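Long-range contact in MoaD/ThiS family protein (Mycobacterium tuberculosis, PDB 6JBZ), which probably serves as the small ubiquitin-like sulfur carrier subunit that delivers sulfur during molybdenum cofactor biosynthesis: residues 34-43 against 73-83. Residues are numbered along the deposited sequence; the frame is centred on the assembly and turned at random.
Sequences LRSGATVAEL and DAVALSAGDTI
Val40 and Ala41, in the first turn of helix 40-50, spend their amide hydrogens on the loop that leads into strand 82-86. Val40 N donates to Val75 O (3.2 Å), nearly head-on to the carbonyl, and Ala41 N reaches Asp73 O at 2.9 Å on a more bent path (136° at the hydrogen). The first amides of a helix have no carbonyl of a preceding helical turn to bind, so acceptors from another part of the chain suit them. In return, Ala38 O takes the N-H of Leu77 at 2.9 Å, which with the Val40 bond makes a single beta bridge between Thr39 and Ala76.

The third amide, Glu42 N, is capped by Thr39 OG1 (3.0 Å). With chi1 at 60°, this hydroxyl lies between the backbone N and carbonyl carbon, facing the helix start. Thr39 N in turn gives Glu42 OE2 a weak, long bond (3.5 Å), completing a capping box. The carboxylate also forms a side-on salt bridge with Arg35, OE1 taking NE and OE2 taking NH2 through syn lone pairs.

In the apolar part, Leu77 CD2 packs at 3.5 Å on Val40 CG2, the side chains crossing at about a right angle. Leu43 CD2 touches Ile83 CG1 (3.7 Å); branched aliphatic groups suit this buried side, where helix meets sheet in the ubiquitin-like fold.

Two helix-start amides thus bind loop carbonyls and the third the N-cap hydroxyl; the cross-segment hydrogen bonds, all main-chain, need no particular side chain.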
# COMPACT_ATOMS: atom_id res chain seq x y z
N LEU B 34 2.56 49.04 -14.72
CA LEU B 34 1.29 49.49 -14.19
C LEU B 34 1.43 50.85 -13.48
O LEU B 34 2.54 51.32 -13.22
CB LEU B 34 0.72 48.46 -13.22
CG LEU B 34 0.72 46.99 -13.61
CD1 LEU B 34 1.77 46.27 -12.81
CD2 LEU B 34 -0.64 46.37 -13.36
N ARG B 35 0.30 51.47 -13.18
CA ARG B 35 0.27 52.66 -12.35
C ARG B 35 0.88 52.34 -11.00
O ARG B 35 0.88 51.18 -10.59
CB ARG B 35 -1.17 53.14 -12.17
CG ARG B 35 -1.96 52.32 -11.16
CD ARG B 35 -3.42 52.73 -11.12
NE ARG B 35 -4.16 51.98 -10.12
CZ ARG B 35 -4.20 52.27 -8.82
NH1 ARG B 35 -3.52 53.30 -8.34
NH2 ARG B 35 -4.91 51.53 -7.99
N SER B 36 1.44 53.34 -10.32
CA SER B 36 1.86 53.14 -8.93
C SER B 36 0.65 52.75 -8.09
O SER B 36 -0.42 53.36 -8.21
CB SER B 36 2.51 54.39 -8.35
OG SER B 36 3.85 54.53 -8.80
N GLY B 37 0.81 51.73 -7.26
CA GLY B 37 -0.27 51.33 -6.37
C GLY B 37 -1.27 50.39 -7.03
O GLY B 37 -2.27 50.02 -6.42
N ALA B 38 -0.98 50.01 -8.28
CA ALA B 38 -1.80 49.04 -8.98
C ALA B 38 -1.97 47.78 -8.12
O ALA B 38 -1.05 47.35 -7.43
CB ALA B 38 -1.18 48.70 -10.33
N THR B 39 -3.17 47.20 -8.13
CA THR B 39 -3.40 46.02 -7.33
C THR B 39 -3.09 44.73 -8.10
O THR B 39 -2.98 44.73 -9.34
CB THR B 39 -4.85 45.95 -6.81
OG1 THR B 39 -5.76 45.92 -7.92
CG2 THR B 39 -5.15 47.15 -5.94
N VAL B 40 -2.93 43.64 -7.36
CA VAL B 40 -2.81 42.32 -7.98
C VAL B 40 -4.03 42.07 -8.86
O VAL B 40 -3.94 41.46 -9.92
CB VAL B 40 -2.64 41.22 -6.90
CG1 VAL B 40 -2.96 39.86 -7.47
CG2 VAL B 40 -1.23 41.23 -6.37
N ALA B 41 -5.18 42.57 -8.42
CA ALA B 41 -6.40 42.45 -9.21
C ALA B 41 -6.31 43.19 -10.56
O ALA B 41 -6.74 42.68 -11.59
CB ALA B 41 -7.58 42.95 -8.41
N GLU B 42 -5.77 44.40 -10.54
CA GLU B 42 -5.65 45.18 -11.76
C GLU B 42 -4.68 44.52 -12.73
O GLU B 42 -4.88 44.61 -13.94
CB GLU B 42 -5.20 46.60 -11.47
CG GLU B 42 -6.21 47.47 -10.77
CD GLU B 42 -5.61 48.81 -10.39
OE1 GLU B 42 -4.97 49.44 -11.27
OE2 GLU B 42 -5.74 49.23 -9.23
N LEU B 43 -3.64 43.90 -12.18
CA LEU B 43 -2.64 43.17 -12.97
C LEU B 43 -3.25 41.96 -13.67
O LEU B 43 -3.12 41.79 -14.90
CB LEU B 43 -1.47 42.73 -12.08
CG LEU B 43 -0.38 41.83 -12.69
CD1 LEU B 43 0.41 42.58 -13.79
CD2 LEU B 43 0.56 41.28 -11.62
N ASP B 73 -6.51 39.95 -3.31
CA ASP B 73 -6.03 40.52 -4.58
C ASP B 73 -6.21 42.04 -4.63
O ASP B 73 -6.00 42.66 -5.67
CB ASP B 73 -6.72 39.86 -5.78
CG ASP B 73 -8.23 40.10 -5.82
OD1 ASP B 73 -8.75 40.86 -4.98
OD2 ASP B 73 -8.90 39.52 -6.71
N ALA B 74 -6.59 42.63 -3.51
CA ALA B 74 -6.75 44.08 -3.44
C ALA B 74 -5.47 44.70 -2.93
O ALA B 74 -5.36 45.92 -2.85
CB ALA B 74 -7.93 44.45 -2.55
N VAL B 75 -4.50 43.86 -2.58
CA VAL B 75 -3.22 44.34 -2.08
C VAL B 75 -2.48 45.03 -3.23
O VAL B 75 -2.58 44.61 -4.38
CB VAL B 75 -2.36 43.19 -1.48
CG1 VAL B 75 -2.05 42.13 -2.52
CG2 VAL B 75 -1.08 43.75 -0.86
N ALA B 76 -1.77 46.10 -2.90
CA ALA B 76 -1.05 46.91 -3.88
C ALA B 76 0.32 46.33 -4.18
O ALA B 76 0.94 45.73 -3.32
CB ALA B 76 -0.90 48.34 -3.38
N LEU B 77 0.79 46.55 -5.40
CA LEU B 77 2.10 46.08 -5.82
C LEU B 77 3.17 47.16 -5.63
O LEU B 77 2.85 48.35 -5.57
CB LEU B 77 2.07 45.63 -7.28
CG LEU B 77 1.09 44.54 -7.67
CD1 LEU B 77 1.03 44.45 -9.17
CD2 LEU B 77 1.52 43.23 -7.09
N SER B 78 4.42 46.73 -5.56
CA SER B 78 5.55 47.66 -5.54
C SER B 78 6.46 47.36 -6.71
O SER B 78 6.48 46.24 -7.20
CB SER B 78 6.34 47.54 -4.24
OG SER B 78 5.49 47.21 -3.17
N ALA B 79 7.20 48.37 -7.14
CA ALA B 79 8.19 48.17 -8.18
C ALA B 79 9.13 47.02 -7.81
O ALA B 79 9.54 46.89 -6.66
CB ALA B 79 8.97 49.44 -8.41
N GLY B 80 9.44 46.18 -8.80
CA GLY B 80 10.36 45.08 -8.62
C GLY B 80 9.69 43.81 -8.13
O GLY B 80 10.32 42.75 -8.12
N ASP B 81 8.43 43.90 -7.72
CA ASP B 81 7.68 42.71 -7.29
C ASP B 81 7.71 41.60 -8.34
O ASP B 81 7.81 41.85 -9.55
CB ASP B 81 6.23 43.07 -7.00
CG ASP B 81 6.02 43.56 -5.59
OD1 ASP B 81 7.02 43.74 -4.87
OD2 ASP B 81 4.85 43.77 -5.21
N THR B 82 7.64 40.36 -7.86
CA THR B 82 7.49 39.22 -8.75
C THR B 82 6.21 38.49 -8.41
O THR B 82 5.97 38.13 -7.26
CB THR B 82 8.66 38.26 -8.66
OG1 THR B 82 9.86 38.97 -8.96
CG2 THR B 82 8.47 37.12 -9.67
N ILE B 83 5.39 38.28 -9.43
CA ILE B 83 4.12 37.60 -9.25
C ILE B 83 4.14 36.24 -9.93
O ILE B 83 4.18 36.16 -11.16
CB ILE B 83 2.96 38.45 -9.79
CG1 ILE B 83 3.03 39.85 -9.20
CG2 ILE B 83 1.63 37.83 -9.46
CD1 ILE B 83 2.83 39.86 -7.70